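PDB 2ZKT: 2,3-bisphosphoglycerate-independent phosphoglycerate mutase from Pyrococcus horikoshii, which probably interconverts 2-phosphoglycerate and 3-phosphoglycerate in glycolysis, as a metal-binding, cofactor-independent phosphoglycerate mutase. Local coordinates for residues G7-L12 and F296-F301. Numbering follows the deposited sequence.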
loop_
_atom_site.group_PDB
_atom_site.type_symbol
_atom_site.label_atom_id
_atom_site.label_comp_id
_atom_site.label_asym_id
_atom_site.label_seq_id
_atom_site.Cartn_x
_atom_site.Cartn_y
_atom_site.Cartn_z
ATOM N N GLY B 7 16.533 -16.842 -13.228
ATOM C CA GLY B 7 16.559 -15.906 -12.121
ATOM C C GLY B 7 15.940 -14.564 -12.469
ATOM O O GLY B 7 16.036 -14.101 -13.607
ATOM N N LEU B 8 15.293 -13.940 -11.485
ATOM C CA LEU B 8 14.693 -12.626 -11.685
ATOM C C LEU B 8 14.967 -11.746 -10.457
ATOM O O LEU B 8 14.316 -11.873 -9.413
ATOM C CB LEU B 8 13.179 -12.748 -11.939
ATOM C CG LEU B 8 12.414 -11.439 -12.177
ATOM C CD1 LEU B 8 13.128 -10.552 -13.195
ATOM C CD2 LEU B 8 11.027 -11.790 -12.648
ATOM N N LEU B 9 15.949 -10.861 -10.594
ATOM C CA LEU B 9 16.322 -9.977 -9.516
ATOM C C LEU B 9 15.733 -8.585 -9.758
ATOM O O LEU B 9 16.082 -7.898 -10.733
ATOM C CB LEU B 9 17.851 -9.903 -9.409
ATOM C CG LEU B 9 18.406 -8.931 -8.356
ATOM C CD1 LEU B 9 17.747 -9.206 -7.013
ATOM C CD2 LEU B 9 19.924 -9.071 -8.265
ATOM N N ILE B 10 14.847 -8.172 -8.851
ATOM C CA ILE B 10 14.176 -6.881 -8.954
ATOM C C ILE B 10 14.656 -5.869 -7.910
ATOM O O ILE B 10 14.601 -6.124 -6.698
ATOM C CB ILE B 10 12.648 -7.104 -8.850
ATOM C CG1 ILE B 10 12.199 -7.976 -10.038
ATOM C CG2 ILE B 10 11.894 -5.772 -8.822
ATOM C CD1 ILE B 10 10.720 -8.258 -10.060
ATOM N N ILE B 11 15.148 -4.724 -8.388
ATOM C CA ILE B 11 15.626 -3.673 -7.500
ATOM C C ILE B 11 14.742 -2.421 -7.518
ATOM O O ILE B 11 14.522 -1.791 -8.573
ATOM C CB ILE B 11 17.072 -3.236 -7.854
ATOM C CG1 ILE B 11 18.052 -4.396 -7.591
ATOM C CG2 ILE B 11 17.460 -2.000 -7.043
ATOM C CD1 ILE B 11 18.070 -4.875 -6.144
ATOM N N LEU B 12 14.233 -2.072 -6.336
ATOM C CA LEU B 12 13.411 -0.885 -6.174
ATOM C C LEU B 12 14.338 0.124 -5.491
ATOM O O LEU B 12 14.437 0.167 -4.266
ATOM C CB LEU B 12 12.196 -1.199 -5.298
ATOM C CG LEU B 12 11.380 -2.408 -5.783
ATOM C CD1 LEU B 12 10.087 -2.453 -5.002
ATOM C CD2 LEU B 12 11.089 -2.301 -7.277
ATOM N N PHE B 296 19.281 -15.333 -16.493
ATOM C CA PHE B 296 19.186 -14.385 -15.385
ATOM C C PHE B 296 18.753 -13.018 -15.909
ATOM O O PHE B 296 19.379 -12.471 -16.832
ATOM C CB PHE B 296 20.557 -14.258 -14.698
ATOM C CG PHE B 296 20.498 -13.616 -13.341
ATOM C CD1 PHE B 296 20.186 -14.377 -12.209
ATOM C CD2 PHE B 296 20.726 -12.247 -13.191
ATOM C CE1 PHE B 296 20.100 -13.786 -10.952
ATOM C CE2 PHE B 296 20.642 -11.644 -11.930
ATOM C CZ PHE B 296 20.329 -12.411 -10.814
ATOM N N VAL B 297 17.687 -12.467 -15.319
ATOM C CA VAL B 297 17.187 -11.158 -15.724
ATOM C C VAL B 297 17.161 -10.198 -14.535
ATOM O O VAL B 297 16.708 -10.550 -13.437
ATOM C CB VAL B 297 15.747 -11.260 -16.347
ATOM C CG1 VAL B 297 15.139 -9.872 -16.535
ATOM C CG2 VAL B 297 15.818 -11.974 -17.704
ATOM N N PHE B 298 17.656 -8.984 -14.768
ATOM C CA PHE B 298 17.710 -7.939 -13.751
ATOM C C PHE B 298 16.773 -6.790 -14.162
ATOM O O PHE B 298 16.834 -6.302 -15.290
ATOM C CB PHE B 298 19.160 -7.433 -13.627
ATOM C CG PHE B 298 19.311 -6.201 -12.775
ATOM C CD1 PHE B 298 19.074 -6.249 -11.396
ATOM C CD2 PHE B 298 19.673 -4.984 -13.353
ATOM C CE1 PHE B 298 19.197 -5.095 -10.604
ATOM C CE2 PHE B 298 19.796 -3.818 -12.568
ATOM C CZ PHE B 298 19.558 -3.875 -11.193
ATOM N N LEU B 299 15.904 -6.365 -13.250
ATOM C CA LEU B 299 14.959 -5.277 -13.519
ATOM C C LEU B 299 15.167 -4.156 -12.497
ATOM O O LEU B 299 15.156 -4.392 -11.281
ATOM C CB LEU B 299 13.515 -5.802 -13.440
ATOM C CG LEU B 299 12.367 -4.779 -13.504
ATOM C CD1 LEU B 299 12.479 -3.912 -14.748
ATOM C CD2 LEU B 299 11.042 -5.522 -13.500
ATOM N N HIS B 300 15.354 -2.937 -12.995
ATOM C CA HIS B 300 15.580 -1.783 -12.129
ATOM C C HIS B 300 14.441 -0.753 -12.237
ATOM O O HIS B 300 13.934 -0.486 -13.327
ATOM C CB HIS B 300 16.932 -1.156 -12.498
ATOM C CG HIS B 300 17.414 -0.118 -11.530
ATOM N ND1 HIS B 300 16.993 1.197 -11.573
ATOM C CD2 HIS B 300 18.286 -0.201 -10.494
ATOM C CE1 HIS B 300 17.589 1.883 -10.605
ATOM N NE2 HIS B 300 18.379 1.056 -9.937
ATOM N N PHE B 301 14.036 -0.198 -11.093
ATOM C CA PHE B 301 12.966 0.812 -11.014
ATOM C C PHE B 301 13.540 1.941 -10.160
ATOM O O PHE B 301 13.706 1.777 -8.955
ATOM C CB PHE B 301 11.726 0.214 -10.330
ATOM C CG PHE B 301 10.545 1.150 -10.271
ATOM C CD1 PHE B 301 9.862 1.513 -11.441
ATOM C CD2 PHE B 301 10.107 1.668 -9.045
ATOM C CE1 PHE B 301 8.760 2.372 -11.387
ATOM C CE2 PHE B 301 9.007 2.531 -8.977
ATOM C CZ PHE B 301 8.326 2.884 -10.152
#
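Ile11 meets Phe298 at the closest side-chain approach between strands 7-12 and 296-301: Ile11 CG1 reaches the ring edge, near its plane, 3.3 Å from Phe298 CE1. Phe298 CG stands anti to the backbone N (chi1 170°), and the ring lies against Leu9 and Ile11, with Phe298 CD1 4.1 Å from Leu9 CG. An alanine at Phe298 would probably open a gap beside these two side chains and leave Ile11 CG1 without its nearest partner on strand 296-301. On the same face Leu9 CB lies 3.8 Å from Phe296 CZ, and the Phe296 ring also passes Gly7 CA, where a side chain would collide with it.

The other face is looser between these strands. Leu8 and Val297 run side by side, with Leu8 CD1 4.0 Å from Val297 CG1, while Ile10 CG1 comes no nearer than 4.2 Å to Leu299 CB. This is no solvent side, for all twelve residues are buried.

Five parallel-strand hydrogen bonds join the backbones, from Val297 N to Gly7 O at one end to Phe301 N to Ile11 O at the other. The straightest, Ile11 N to Leu299 O, spans 2.9 Å.

His300 lies near a zinc ion, and its NE2 makes a weak hydrogen bond to the zinc ligand Asp13. The pair lies in the interior of the mixed sheet of this alkaline phosphatase-like metalloenzyme fold: strand 339-344 flanks 7-12 and strand 246-249 flanks 296-301, helices 313-331 and 280-291 pack on the Leu299 face, and Phe68 and Phe238 meet the rings of Phe298 and Phe296 on the other.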